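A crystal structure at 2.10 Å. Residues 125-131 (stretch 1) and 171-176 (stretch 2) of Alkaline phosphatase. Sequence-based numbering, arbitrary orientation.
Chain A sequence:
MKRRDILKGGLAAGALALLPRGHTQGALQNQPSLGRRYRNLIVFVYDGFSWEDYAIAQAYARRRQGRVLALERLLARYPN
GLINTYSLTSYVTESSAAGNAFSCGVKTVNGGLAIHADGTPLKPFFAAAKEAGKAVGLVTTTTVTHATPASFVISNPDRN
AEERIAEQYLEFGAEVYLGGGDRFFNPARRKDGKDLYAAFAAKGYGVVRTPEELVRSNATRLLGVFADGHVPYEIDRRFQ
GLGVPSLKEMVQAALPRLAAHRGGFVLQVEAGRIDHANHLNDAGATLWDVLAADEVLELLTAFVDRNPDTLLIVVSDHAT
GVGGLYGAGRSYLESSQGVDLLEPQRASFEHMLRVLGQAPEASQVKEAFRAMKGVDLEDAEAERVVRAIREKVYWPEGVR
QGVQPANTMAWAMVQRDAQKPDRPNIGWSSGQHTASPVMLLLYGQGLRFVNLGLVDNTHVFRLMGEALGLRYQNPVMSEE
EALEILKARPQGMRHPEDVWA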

# COMPACT_ATOMS: atom_id res chain seq x y z
N PHE A 125 -5.78 18.91 19.93
CA PHE A 125 -4.48 18.99 20.61
C PHE A 125 -3.86 20.36 20.52
O PHE A 125 -3.22 20.82 21.47
CB PHE A 125 -3.51 17.93 20.06
CG PHE A 125 -2.28 17.83 20.87
CD1 PHE A 125 -2.32 17.25 22.12
CD2 PHE A 125 -1.09 18.41 20.43
CE1 PHE A 125 -1.18 17.23 22.92
CE2 PHE A 125 0.03 18.38 21.21
CZ PHE A 125 -0.02 17.80 22.47
N PHE A 126 -3.96 21.04 19.37
CA PHE A 126 -3.27 22.34 19.33
C PHE A 126 -4.00 23.39 20.18
O PHE A 126 -3.39 24.38 20.61
CB PHE A 126 -3.13 22.83 17.89
CG PHE A 126 -2.00 22.19 17.12
CD1 PHE A 126 -1.32 21.08 17.63
CD2 PHE A 126 -1.60 22.71 15.90
CE1 PHE A 126 -0.26 20.50 16.92
CE2 PHE A 126 -0.54 22.12 15.17
CZ PHE A 126 0.12 21.03 15.68
N ALA A 127 -5.30 23.20 20.42
CA ALA A 127 -5.98 24.06 21.38
C ALA A 127 -5.42 23.83 22.79
O ALA A 127 -5.12 24.79 23.53
CB ALA A 127 -7.49 23.81 21.30
N ALA A 128 -5.22 22.57 23.17
CA ALA A 128 -4.59 22.29 24.44
C ALA A 128 -3.20 22.90 24.51
O ALA A 128 -2.79 23.38 25.56
CB ALA A 128 -4.48 20.78 24.65
N ALA A 129 -2.45 22.84 23.41
CA ALA A 129 -1.08 23.35 23.40
C ALA A 129 -1.07 24.87 23.58
O ALA A 129 -0.25 25.41 24.33
CB ALA A 129 -0.41 22.97 22.07
N LYS A 130 -1.96 25.56 22.88
CA LYS A 130 -2.06 27.00 23.03
C LYS A 130 -2.42 27.38 24.47
O LYS A 130 -1.83 28.29 25.04
CB LYS A 130 -3.10 27.56 22.06
CG LYS A 130 -3.14 29.10 22.17
CD LYS A 130 -4.08 29.74 21.18
CE LYS A 130 -3.32 30.34 20.03
NZ LYS A 130 -2.62 31.59 20.44
N GLU A 131 -3.35 26.64 25.08
CA GLU A 131 -3.70 26.92 26.47
C GLU A 131 -2.51 26.75 27.40
O GLU A 131 -2.48 27.37 28.47
CB GLU A 131 -4.85 26.02 26.95
CG GLU A 131 -6.18 26.37 26.25
CD GLU A 131 -7.28 25.34 26.51
OE1 GLU A 131 -7.14 24.53 27.47
OE2 GLU A 131 -8.28 25.37 25.75
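Stretch 2 (171-176) EFGAEV

K130 is the largest contributor to this contact and touches four residues of stretch 2: F172, G173, A174 and E175. It lies over one face of the F172 ring with its aliphatic chain and delivers its ammonium group to the loop that follows. The evidence for the first part is a CH-pi geometry, with K130 CD 4.0 Å from the centroid of the F172 ring and 20° off the ring normal. K130 NZ is 5.7 Å from the same centroid, so any cation-pi attraction is weak at most. Instead, K130 NZ donates a hydrogen bond to G173 O at 2.9 Å and forms a salt bridge with E175, K130 NZ to E175 OE1 being 3.5 Å, a long separation for such a pair.

Stretch 1 is helical throughout, its i to i+4 bonding confirmed by A129 N to F125 O and K130 N to F126 O, both 2.9 Å, and E131 N to A127 O, 3.0 Å. Stretch 2 is the tail of a helix at E171 and F172, followed by a change of course at G173. There phi/psi is 79/36, a positive phi that by itself favours glycine. A174 then adopts extended angles of -63/151.

The register runs in the same sense along both stretches: A127 CA lies 8.0 Å from F172 CA, and K130 CA lies 8.0 Å from A174 CA. F172, with chi1 in the t well, has a CA-to-CB bond that points sideways, yet its ring end comes nearer to stretch 1. The ring edge meets the helix, with F172 CE1 3.6 Å from A127 CA and 3.8 Å from A127 CB, and F172 CZ 3.7 Å from F126 O. These distances place the edge of the F172 ring directly against the helix backbone at A127, as well as against its CB. Farther along, K130 CE packs 3.9 Å from A174 CA. The contact is modest in area, burying 240 Å² over both sides, with K130 and F172 contributing the largest shares.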

# COMPACT_ATOMS: atom_id res chain seq x y z
N GLU A 171 -10.68 33.96 16.17
CA GLU A 171 -10.90 33.90 17.61
C GLU A 171 -9.88 32.98 18.28
O GLU A 171 -9.39 33.28 19.37
CB GLU A 171 -12.33 33.43 17.91
CG GLU A 171 -12.70 33.51 19.40
CD GLU A 171 -14.03 32.85 19.70
OE1 GLU A 171 -14.74 32.51 18.72
OE2 GLU A 171 -14.36 32.65 20.90
N PHE A 172 -9.52 31.87 17.62
CA PHE A 172 -8.50 30.99 18.20
C PHE A 172 -7.18 31.71 18.35
O PHE A 172 -6.51 31.58 19.39
CB PHE A 172 -8.34 29.73 17.34
CG PHE A 172 -7.33 28.75 17.91
CD1 PHE A 172 -7.62 27.99 19.03
CD2 PHE A 172 -6.08 28.63 17.33
CE1 PHE A 172 -6.67 27.09 19.56
CE2 PHE A 172 -5.12 27.73 17.85
CZ PHE A 172 -5.42 26.96 18.96
N GLY A 173 -6.79 32.48 17.35
CA GLY A 173 -5.60 33.30 17.47
C GLY A 173 -4.25 32.62 17.29
O GLY A 173 -3.27 33.00 17.94
N ALA A 174 -4.15 31.64 16.39
CA ALA A 174 -2.85 31.01 16.18
C ALA A 174 -1.86 32.03 15.63
O ALA A 174 -2.24 32.98 14.93
CB ALA A 174 -2.95 29.82 15.21
N GLU A 175 -0.58 31.82 15.94
CA GLU A 175 0.43 32.80 15.58
C GLU A 175 0.68 32.84 14.09
O GLU A 175 1.05 33.89 13.55
CB GLU A 175 1.73 32.52 16.35
CG GLU A 175 1.74 33.07 17.79
CD GLU A 175 0.94 32.22 18.83
OE1 GLU A 175 0.28 31.19 18.47
OE2 GLU A 175 0.98 32.61 20.02
N VAL A 176 0.50 31.71 13.40
CA VAL A 176 0.76 31.62 11.96
C VAL A 176 -0.34 30.79 11.30
O VAL A 176 -0.59 29.65 11.69
CB VAL A 176 2.12 30.98 11.63
CG1 VAL A 176 2.28 30.79 10.11
CG2 VAL A 176 3.27 31.78 12.20